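Local coordinates for protein thiamine-monophosphate kinase (Aquifex aeolicus, PDB 1VQV) that catalyses the ATP-dependent phosphorylation of thiamine monophosphate to thiamine diphosphate, the active form of vitamin B1, and works as a homodimer, at residues B[160-165]-B[252-257]; B[173-178]-B[244-249]; B[179-184]-B[237-242]. One frame throughout, in Å; residues are numbered along the deposited sequence.

In the fold
The three contacts tie together four helices that the chain makes as two consecutive pairs, 159-168 with 176-186 and 238-246 with 251-256. Interaction 1 joins the first helix of one pair to the last of the other; interactions 2 and 3 both join helix 176-186 to helix 238-246. Along the chain interaction 3 is nested inside interaction 2, and that inside interaction 1. Their centres lie about 8 to 12 Å apart. Ala162, Leu181, Leu240 and Tyr254 connect interactions 1 and 3, whereas Phe177 packs from interaction 2 against Glu239 and Met242. Interaction 2 lies at the surface, but the side chain of Arg161 is about 8 Å from that of the substrate-binding Glu260, so the packed helices reach from the surface to near the active site.

Interaction 1 (B[160-165]-B[252-257]); sequences SRAGLE and IEYALF
Arg161 lies across the ring of Tyr254, the two side chains crossing at about a right angle. With CG anti to the backbone N (chi1 167°) and the chain extended as far as NE, the arginine carries NE over the centre of the ring, 3.3 Å above its plane. Its CZ stands 4.1 Å from the centroid of the Tyr254 ring in a cation-pi contact, with the guanidinium plane turned 50° from the ring plane, and CD of Arg161 adds a CH-pi contact over the same ring. Beyond the tyrosine, NH1 of Arg161 donates to Phe257 O (2.8 Å) from above the carbonyl plane, and NH2 forms a salt bridge with Glu253 OE2 at 3.3 Å, its hydrogen bond weak. A water joins NH1 to that carboxylate. Glu165 meets the tyrosine tip to tip: OH of Tyr254 donates to the syn lone pair of Glu165 OE1, which Tyr243 also engages, while OE2 makes a salt bridge with NE of Arg161 through a weak hydrogen bond. Helices 159-168 and 251-256 are thus joined by a salt-bridge network of Arg161, Glu165 and Glu253. Two carboxylates and a pi face surround one guanidinium, which would probably favour its positive charge and limit its rotation.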
loop_
_atom_site.group_PDB
_atom_site.type_symbol
_atom_site.label_atom_id
_atom_site.label_comp_id
_atom_site.label_asym_id
_atom_site.label_seq_id
_atom_site.Cartn_x
_atom_site.Cartn_y
_atom_site.Cartn_z
ATOM N N SER B 160 8.523 -0.424 -24.430
ATOM C CA SER B 160 8.246 -1.374 -23.356
ATOM C C SER B 160 7.609 -2.672 -23.900
ATOM O O SER B 160 7.957 -3.771 -23.480
ATOM C CB SER B 160 7.342 -0.700 -22.315
ATOM O OG SER B 160 7.171 -1.479 -21.148
ATOM N N ARG B 161 6.701 -2.553 -24.855
ATOM C CA ARG B 161 6.049 -3.736 -25.414
ATOM C C ARG B 161 6.976 -4.680 -26.171
ATOM O O ARG B 161 6.844 -5.899 -26.077
ATOM C CB ARG B 161 4.903 -3.329 -26.339
ATOM C CG ARG B 161 4.372 -4.465 -27.191
ATOM C CD ARG B 161 3.053 -4.086 -27.824
ATOM N NE ARG B 161 2.743 -4.910 -28.984
ATOM C CZ ARG B 161 1.545 -4.970 -29.552
ATOM N NH1 ARG B 161 0.539 -4.255 -29.060
ATOM N NH2 ARG B 161 1.352 -5.742 -30.617
ATOM N N ALA B 162 7.890 -4.114 -26.948
ATOM C CA ALA B 162 8.821 -4.923 -27.715
ATOM C C ALA B 162 9.775 -5.627 -26.740
ATOM O O ALA B 162 10.182 -6.773 -26.969
ATOM C CB ALA B 162 9.597 -4.037 -28.708
ATOM N N GLY B 163 10.110 -4.933 -25.650
ATOM C CA GLY B 163 10.995 -5.477 -24.631
ATOM C C GLY B 163 10.396 -6.651 -23.872
ATOM O O GLY B 163 11.092 -7.627 -23.579
ATOM N N LEU B 164 9.112 -6.562 -23.545
ATOM C CA LEU B 164 8.435 -7.638 -22.839
ATOM C C LEU B 164 8.379 -8.872 -23.735
ATOM O O LEU B 164 8.505 -10.011 -23.271
ATOM C CB LEU B 164 7.017 -7.208 -22.454
ATOM C CG LEU B 164 6.114 -8.308 -21.877
ATOM C CD1 LEU B 164 6.807 -8.980 -20.699
ATOM C CD2 LEU B 164 4.775 -7.704 -21.458
ATOM N N GLU B 165 8.181 -8.636 -25.027
ATOM C CA GLU B 165 8.116 -9.718 -25.997
ATOM C C GLU B 165 9.493 -10.350 -26.158
ATOM O O GLU B 165 9.593 -11.568 -26.305
ATOM C CB GLU B 165 7.602 -9.199 -27.340
ATOM C CG GLU B 165 6.092 -8.972 -27.389
ATOM C CD GLU B 165 5.683 -8.096 -28.562
ATOM O OE1 GLU B 165 6.295 -8.213 -29.636
ATOM O OE2 GLU B 165 4.748 -7.296 -28.418
ATOM N N ILE B 252 3.915 1.361 -35.815
ATOM C CA ILE B 252 2.747 2.144 -35.419
ATOM C C ILE B 252 1.793 1.375 -34.519
ATOM O O ILE B 252 1.301 1.902 -33.520
ATOM C CB ILE B 252 1.978 2.660 -36.652
ATOM C CG1 ILE B 252 2.924 3.474 -37.543
ATOM C CG2 ILE B 252 0.798 3.543 -36.212
ATOM C CD1 ILE B 252 3.397 4.768 -36.913
ATOM N N GLU B 253 1.526 0.127 -34.865
ATOM C CA GLU B 253 0.627 -0.693 -34.061
ATOM C C GLU B 253 1.170 -0.755 -32.623
ATOM O O GLU B 253 0.425 -0.945 -31.659
ATOM C CB GLU B 253 0.531 -2.088 -34.679
ATOM C CG GLU B 253 -0.704 -2.861 -34.294
ATOM C CD GLU B 253 -0.365 -4.099 -33.482
ATOM O OE1 GLU B 253 0.549 -4.855 -33.910
ATOM O OE2 GLU B 253 -1.014 -4.317 -32.424
ATOM N N TYR B 254 2.479 -0.573 -32.487
ATOM C CA TYR B 254 3.107 -0.596 -31.171
ATOM C C TYR B 254 2.972 0.749 -30.471
ATOM O O TYR B 254 2.790 0.808 -29.257
ATOM C CB TYR B 254 4.590 -0.978 -31.283
ATOM C CG TYR B 254 4.828 -2.469 -31.311
ATOM C CD1 TYR B 254 4.205 -3.271 -32.270
ATOM C CD2 TYR B 254 5.656 -3.086 -30.365
ATOM C CE1 TYR B 254 4.392 -4.646 -32.291
ATOM C CE2 TYR B 254 5.853 -4.465 -30.374
ATOM C CZ TYR B 254 5.216 -5.242 -31.339
ATOM O OH TYR B 254 5.377 -6.613 -31.357
ATOM N N ALA B 255 3.060 1.830 -31.239
ATOM C CA ALA B 255 2.939 3.160 -30.665
ATOM C C ALA B 255 1.504 3.424 -30.196
ATOM O O ALA B 255 1.285 4.054 -29.160
ATOM C CB ALA B 255 3.368 4.216 -31.681
ATOM N N LEU B 256 0.527 2.940 -30.953
ATOM C CA LEU B 256 -0.867 3.150 -30.593
ATOM C C LEU B 256 -1.337 2.162 -29.524
ATOM O O LEU B 256 -2.128 2.506 -28.638
ATOM C CB LEU B 256 -1.746 3.040 -31.845
ATOM C CG LEU B 256 -1.464 4.106 -32.912
ATOM C CD1 LEU B 256 -2.047 3.692 -34.254
ATOM C CD2 LEU B 256 -2.022 5.435 -32.442
ATOM N N PHE B 257 -0.849 0.934 -29.596
ATOM C CA PHE B 257 -1.261 -0.057 -28.619
ATOM C C PHE B 257 -0.103 -0.680 -27.862
ATOM O O PHE B 257 -0.066 -1.894 -27.693
ATOM C CB PHE B 257 -2.063 -1.157 -29.309
ATOM C CG PHE B 257 -3.264 -0.653 -30.045
ATOM C CD1 PHE B 257 -3.167 -0.270 -31.382
ATOM C CD2 PHE B 257 -4.492 -0.546 -29.396
ATOM C CE1 PHE B 257 -4.275 0.208 -32.063
ATOM C CE2 PHE B 257 -5.608 -0.069 -30.066
ATOM C CZ PHE B 257 -5.503 0.311 -31.405
HETATM O O HOH W 1 -2.224 -4.762 -30.109
#

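Interaction 2 (B[173-178]-B[244-249]); sequences EYEPFE and CEKYGK
This is a polar surface contact between two helix ends, in which Lys246 and Tyr247, at the finish of helix 238-246, reach across to the carboxylate of Glu178 at the start of helix 176-186. A Schellman motif closes helix 238-246, with Gly248, at positive phi, as its C-prime residue and Gly248 N bonded back to Glu245 O. Lys246 is the last helical residue and Tyr247 the first beyond it. Tyr247 OH donates to Glu178 OE2 at 2.5 Å, meeting that oxygen nearly along its C-O bond, with the ring and carboxylate planes 35° apart. The same oxygen receives the ammonium of Lys246, whose NZ lies 3.5 Å away in a salt bridge, so one carboxylate oxygen serves both partners. The other oxygen is turned back to its own segment: Glu178 OE1 uses its anti lone pair to accept from the N-H of Glu175, the N-cap residue, at 2.8 Å. Held at both oxygens, the carboxylate is likely to have little freedom to rotate.

The lysine reaches its partners as an extended chain, with CG anti to the backbone N (chi1 177°), crossing Glu178 at about a right angle. On the way its CD meets the edge of the Phe177 ring, while the Glu178 methylene CG covers one face of that ring over its centre. Tyr243 stacks on the Tyr247 ring, and Leu166 of helix 159-168 touches both Tyr247 and Glu178, so the inner side of the contact rests on a neighbouring helix. Towards the outside, a water weakly bridges Lys246 NZ and Glu175 OE2, two charged atoms that stand 4.9 Å apart.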
loop_
_atom_site.group_PDB
_atom_site.type_symbol
_atom_site.label_atom_id
_atom_site.label_comp_id
_atom_site.label_asym_id
_atom_site.label_seq_id
_atom_site.Cartn_x
_atom_site.Cartn_y
_atom_site.Cartn_z
ATOM N N GLU B 173 21.195 -14.281 -24.963
ATOM C CA GLU B 173 21.742 -12.941 -25.048
ATOM C C GLU B 173 20.911 -12.171 -26.068
ATOM O O GLU B 173 20.091 -12.756 -26.773
ATOM C CB GLU B 173 23.204 -12.995 -25.491
ATOM C CG GLU B 173 23.873 -11.650 -25.431
ATOM C CD GLU B 173 23.852 -11.075 -24.035
ATOM O OE1 GLU B 173 24.687 -11.514 -23.210
ATOM O OE2 GLU B 173 22.990 -10.197 -23.765
ATOM N N TYR B 174 21.105 -10.862 -26.152
ATOM C CA TYR B 174 20.333 -10.068 -27.109
ATOM C C TYR B 174 21.235 -9.041 -27.776
ATOM O O TYR B 174 22.323 -8.751 -27.278
ATOM C CB TYR B 174 19.156 -9.343 -26.412
ATOM C CG TYR B 174 18.095 -10.230 -25.744
ATOM C CD1 TYR B 174 18.252 -10.686 -24.429
ATOM C CD2 TYR B 174 16.932 -10.601 -26.424
ATOM C CE1 TYR B 174 17.283 -11.486 -23.810
ATOM C CE2 TYR B 174 15.959 -11.404 -25.808
ATOM C CZ TYR B 174 16.148 -11.842 -24.502
ATOM O OH TYR B 174 15.212 -12.661 -23.906
ATOM N N GLU B 175 20.798 -8.513 -28.915
ATOM C CA GLU B 175 21.577 -7.492 -29.601
ATOM C C GLU B 175 21.339 -6.259 -28.739
ATOM O O GLU B 175 20.413 -6.237 -27.934
ATOM C CB GLU B 175 21.065 -7.240 -31.032
ATOM C CG GLU B 175 21.028 -8.481 -31.952
ATOM C CD GLU B 175 22.413 -9.096 -32.249
ATOM O OE1 GLU B 175 23.309 -8.374 -32.769
ATOM O OE2 GLU B 175 22.597 -10.311 -31.966
ATOM N N PRO B 176 22.194 -5.267 -28.909
ATOM C CA PRO B 176 22.054 -4.025 -28.136
ATOM C C PRO B 176 20.707 -3.336 -28.375
ATOM O O PRO B 176 20.027 -2.974 -27.439
ATOM C CB PRO B 176 23.218 -3.155 -28.650
ATOM C CG PRO B 176 24.157 -4.127 -29.263
ATOM C CD PRO B 176 23.308 -5.130 -29.976
ATOM N N PHE B 177 20.352 -3.202 -29.651
ATOM C CA PHE B 177 19.096 -2.541 -29.940
ATOM C C PHE B 177 17.985 -3.254 -29.203
ATOM O O PHE B 177 17.009 -2.631 -28.798
ATOM C CB PHE B 177 18.849 -2.472 -31.453
ATOM C CG PHE B 177 18.079 -3.626 -32.016
ATOM C CD1 PHE B 177 16.696 -3.691 -31.878
ATOM C CD2 PHE B 177 18.727 -4.605 -32.768
ATOM C CE1 PHE B 177 15.965 -4.708 -32.489
ATOM C CE2 PHE B 177 18.010 -5.624 -33.381
ATOM C CZ PHE B 177 16.624 -5.676 -33.247
ATOM N N GLU B 178 18.154 -4.554 -28.986
ATOM C CA GLU B 178 17.154 -5.328 -28.278
ATOM C C GLU B 178 17.279 -5.103 -26.780
ATOM O O GLU B 178 16.278 -5.089 -26.063
ATOM C CB GLU B 178 17.295 -6.806 -28.639
ATOM C CG GLU B 178 17.007 -7.051 -30.113
ATOM C CD GLU B 178 17.304 -8.466 -30.574
ATOM O OE1 GLU B 178 18.428 -8.954 -30.340
ATOM O OE2 GLU B 178 16.414 -9.086 -31.191
ATOM N N CYS B 244 10.977 -4.117 -35.034
ATOM C CA CYS B 244 9.874 -4.348 -35.959
ATOM C C CYS B 244 10.335 -4.995 -37.258
ATOM O O CYS B 244 9.834 -6.048 -37.644
ATOM C CB CYS B 244 9.164 -3.032 -36.261
ATOM S SG CYS B 244 8.031 -2.550 -34.963
ATOM N N GLU B 245 11.284 -4.359 -37.931
ATOM C CA GLU B 245 11.794 -4.897 -39.176
ATOM C C GLU B 245 12.252 -6.333 -38.934
ATOM O O GLU B 245 11.830 -7.252 -39.634
ATOM C CB GLU B 245 12.963 -4.039 -39.695
ATOM C CG GLU B 245 13.521 -4.449 -41.074
ATOM C CD GLU B 245 12.419 -4.682 -42.127
ATOM O OE1 GLU B 245 11.634 -5.657 -41.967
ATOM O OE2 GLU B 245 12.326 -3.901 -43.113
ATOM N N LYS B 246 13.086 -6.532 -37.918
ATOM C CA LYS B 246 13.597 -7.860 -37.632
ATOM C C LYS B 246 12.553 -8.909 -37.345
ATOM O O LYS B 246 12.711 -10.045 -37.773
ATOM C CB LYS B 246 14.583 -7.830 -36.475
ATOM C CG LYS B 246 15.092 -9.218 -36.089
ATOM C CD LYS B 246 16.288 -9.089 -35.186
ATOM C CE LYS B 246 16.844 -10.404 -34.728
ATOM N NZ LYS B 246 18.157 -10.097 -34.092
ATOM N N TYR B 247 11.508 -8.560 -36.604
ATOM C CA TYR B 247 10.453 -9.534 -36.297
ATOM C C TYR B 247 9.233 -9.206 -37.126
ATOM O O TYR B 247 8.120 -9.630 -36.813
ATOM C CB TYR B 247 10.092 -9.532 -34.804
ATOM C CG TYR B 247 11.279 -9.864 -33.942
ATOM C CD1 TYR B 247 12.264 -8.905 -33.701
ATOM C CD2 TYR B 247 11.489 -11.162 -33.475
ATOM C CE1 TYR B 247 13.430 -9.222 -33.035
ATOM C CE2 TYR B 247 12.662 -11.501 -32.801
ATOM C CZ TYR B 247 13.634 -10.525 -32.588
ATOM O OH TYR B 247 14.821 -10.853 -31.973
ATOM N N GLY B 248 9.472 -8.437 -38.189
ATOM C CA GLY B 248 8.419 -8.036 -39.110
ATOM C C GLY B 248 7.110 -7.617 -38.470
ATOM O O GLY B 248 6.145 -8.390 -38.432
ATOM N N LYS B 249 7.057 -6.391 -37.965
ATOM C CA LYS B 249 5.830 -5.907 -37.339
ATOM C C LYS B 249 5.633 -4.430 -37.635
ATOM O O LYS B 249 6.530 -3.786 -38.188
ATOM C CB LYS B 249 5.885 -6.162 -35.833
ATOM C CG LYS B 249 5.839 -7.625 -35.505
ATOM C CD LYS B 249 5.784 -7.852 -34.012
ATOM C CE LYS B 249 5.287 -9.258 -33.694
ATOM N NZ LYS B 249 3.868 -9.436 -34.124
HETATM O O HOH W 2 20.313 -12.492 -33.238
#

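Interaction 3 (B[179-184]-B[237-242]); sequences LALIQR and SNELKM. With PO4 (phosphate ion), chain E.
Leu181 packs its branched end against the first turn of helix 238-246, and this is the close, apolar side of the contact. CG of Leu181, anti to its own carbonyl carbon (chi1 -76°), lies 3.7 Å from Glu239 CB, and its CD1 comes to 3.5 Å from the backbone O of Glu239. The other methyl, CD2, faces CG of Glu239 and the backbone N of Leu240. The leucine crosses the glutamate obliquely, while Ala162 and Asp159 of helix 159-168 also touch it. An alanine at Leu181 would probably open a gap beside the aliphatic part of Glu239 and leave Ala162 without part of its packing.

The local axes of 179-184 and 238-242, in helices 176-186 and 238-246, cross at -115° and pass 9.6 Å apart, and the second helix begins with a side-chain N-cap. Ser237 OG accepts from Leu240 N (3.3 Å), and Asp159 also binds this hydroxyl.

The looser side is polar, where the partly exposed Arg184 and Glu239 meet. The Arg184 chain extends from CG to NE and crosses Glu239 at about a right angle, and CD of the glutamate lies at the edge of the guanidinium, in its plane; the guanidinium and carboxylate planes are turned 80° apart. Ala180 CB lies over one face of the guanidinium, offset toward its rim. NH1 of Arg184 also pairs with Asp159 in a salt bridge; its pairing with Glu239 is less certain, because OE2 is modelled too near a bound phosphate. That ion, probably from the crystallisation liquor, sits at the helix start, where Asn238 N donates a weak bond of 3.5 Å to its O1.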
loop_
_atom_site.group_PDB
_atom_site.type_symbol
_atom_site.label_atom_id
_atom_site.label_comp_id
_atom_site.label_asym_id
_atom_site.label_seq_id
_atom_site.Cartn_x
_atom_site.Cartn_y
_atom_site.Cartn_z
ATOM N N LEU B 179 18.503 -4.899 -26.306
ATOM C CA LEU B 179 18.722 -4.661 -24.885
ATOM C C LEU B 179 18.092 -3.348 -24.426
ATOM O O LEU B 179 17.394 -3.314 -23.417
ATOM C CB LEU B 179 20.219 -4.667 -24.556
ATOM C CG LEU B 179 20.907 -6.038 -24.513
ATOM C CD1 LEU B 179 22.341 -5.856 -24.051
ATOM C CD2 LEU B 179 20.157 -6.986 -23.565
ATOM N N ALA B 180 18.335 -2.276 -25.173
ATOM C CA ALA B 180 17.787 -0.966 -24.844
ATOM C C ALA B 180 16.273 -1.043 -24.712
ATOM O O ALA B 180 15.671 -0.298 -23.936
ATOM C CB ALA B 180 18.164 0.039 -25.915
ATOM N N LEU B 181 15.668 -1.951 -25.473
ATOM C CA LEU B 181 14.220 -2.148 -25.455
ATOM C C LEU B 181 13.772 -2.841 -24.180
ATOM O O LEU B 181 12.761 -2.469 -23.573
ATOM C CB LEU B 181 13.785 -2.983 -26.663
ATOM C CG LEU B 181 13.764 -2.244 -28.001
ATOM C CD1 LEU B 181 13.401 -3.196 -29.146
ATOM C CD2 LEU B 181 12.760 -1.111 -27.902
ATOM N N ILE B 182 14.538 -3.858 -23.796
ATOM C CA ILE B 182 14.268 -4.644 -22.601
ATOM C C ILE B 182 14.466 -3.753 -21.383
ATOM O O ILE B 182 13.667 -3.751 -20.455
ATOM C CB ILE B 182 15.246 -5.850 -22.509
ATOM C CG1 ILE B 182 15.249 -6.617 -23.838
ATOM C CG2 ILE B 182 14.848 -6.779 -21.360
ATOM C CD1 ILE B 182 16.171 -7.831 -23.875
ATOM N N GLN B 183 15.543 -2.989 -21.397
ATOM C CA GLN B 183 15.844 -2.113 -20.291
ATOM C C GLN B 183 14.722 -1.096 -20.076
ATOM O O GLN B 183 14.384 -0.775 -18.941
ATOM C CB GLN B 183 17.212 -1.450 -20.537
ATOM C CG GLN B 183 18.340 -2.510 -20.638
ATOM C CD GLN B 183 19.773 -1.958 -20.707
ATOM O OE1 GLN B 183 20.750 -2.730 -20.658
ATOM N NE2 GLN B 183 19.905 -0.635 -20.823
ATOM N N ARG B 184 14.120 -0.613 -21.161
ATOM C CA ARG B 184 13.026 0.357 -21.073
ATOM C C ARG B 184 11.803 -0.239 -20.391
ATOM O O ARG B 184 10.973 0.475 -19.813
ATOM C CB ARG B 184 12.646 0.846 -22.477
ATOM C CG ARG B 184 13.414 2.093 -22.906
ATOM C CD ARG B 184 13.609 2.222 -24.407
ATOM N NE ARG B 184 14.805 3.027 -24.665
ATOM C CZ ARG B 184 15.456 3.087 -25.824
ATOM N NH1 ARG B 184 15.037 2.398 -26.875
ATOM N NH2 ARG B 184 16.559 3.812 -25.913
ATOM N N SER B 237 11.127 5.153 -31.694
ATOM C CA SER B 237 12.535 4.941 -31.407
ATOM C C SER B 237 13.198 4.054 -32.449
ATOM O O SER B 237 12.535 3.264 -33.128
ATOM C CB SER B 237 12.692 4.323 -30.016
ATOM O OG SER B 237 13.288 3.039 -30.076
ATOM N N ASN B 238 14.515 4.200 -32.558
ATOM C CA ASN B 238 15.325 3.432 -33.496
ATOM C C ASN B 238 15.320 1.917 -33.266
ATOM O O ASN B 238 15.270 1.150 -34.229
ATOM C CB ASN B 238 16.759 3.972 -33.490
ATOM C CG ASN B 238 16.901 5.263 -34.304
ATOM O OD1 ASN B 238 16.404 6.341 -33.918
ATOM N ND2 ASN B 238 17.574 5.158 -35.448
ATOM N N GLU B 239 15.373 1.478 -32.010
ATOM C CA GLU B 239 15.353 0.047 -31.737
ATOM C C GLU B 239 13.961 -0.563 -31.941
ATOM O O GLU B 239 13.842 -1.742 -32.279
ATOM C CB GLU B 239 15.895 -0.245 -30.333
ATOM C CG GLU B 239 15.782 0.885 -29.324
ATOM C CD GLU B 239 16.711 2.048 -29.619
ATOM O OE1 GLU B 239 17.947 1.854 -29.681
ATOM O OE2 GLU B 239 16.193 3.169 -29.775
ATOM N N LEU B 240 12.912 0.240 -31.760
ATOM C CA LEU B 240 11.564 -0.262 -31.982
ATOM C C LEU B 240 11.422 -0.464 -33.488
ATOM O O LEU B 240 10.786 -1.416 -33.954
ATOM C CB LEU B 240 10.491 0.711 -31.491
ATOM C CG LEU B 240 9.068 0.207 -31.795
ATOM C CD1 LEU B 240 8.878 -1.152 -31.178
ATOM C CD2 LEU B 240 8.031 1.167 -31.257
ATOM N N LYS B 241 12.030 0.432 -34.254
ATOM C CA LYS B 241 11.975 0.308 -35.706
ATOM C C LYS B 241 12.671 -0.986 -36.115
ATOM O O LYS B 241 12.107 -1.814 -36.840
ATOM C CB LYS B 241 12.658 1.500 -36.370
ATOM C CG LYS B 241 11.810 2.728 -36.333
ATOM C CD LYS B 241 12.563 3.901 -36.879
ATOM C CE LYS B 241 11.676 5.127 -36.945
ATOM N NZ LYS B 241 12.487 6.224 -37.505
HETATM N N MSE B 242 13.898 -1.144 -35.628
HETATM C CA MSE B 242 14.721 -2.316 -35.899
HETATM C C MSE B 242 14.021 -3.585 -35.413
HETATM O O MSE B 242 13.901 -4.566 -36.153
HETATM C CB MSE B 242 16.075 -2.144 -35.215
HETATM C CG MSE B 242 16.762 -0.833 -35.588
HETATM SE SE MSE B 242 18.533 -0.592 -34.795
HETATM C CE MSE B 242 18.127 0.650 -33.332
HETATM P P PO4 E . 16.396 6.662 -29.744
HETATM O O1 PO4 E . 16.245 6.859 -31.201
HETATM O O2 PO4 E . 15.815 7.817 -29.027
HETATM O O3 PO4 E . 15.696 5.435 -29.336
HETATM O O4 PO4 E . 17.835 6.539 -29.409
#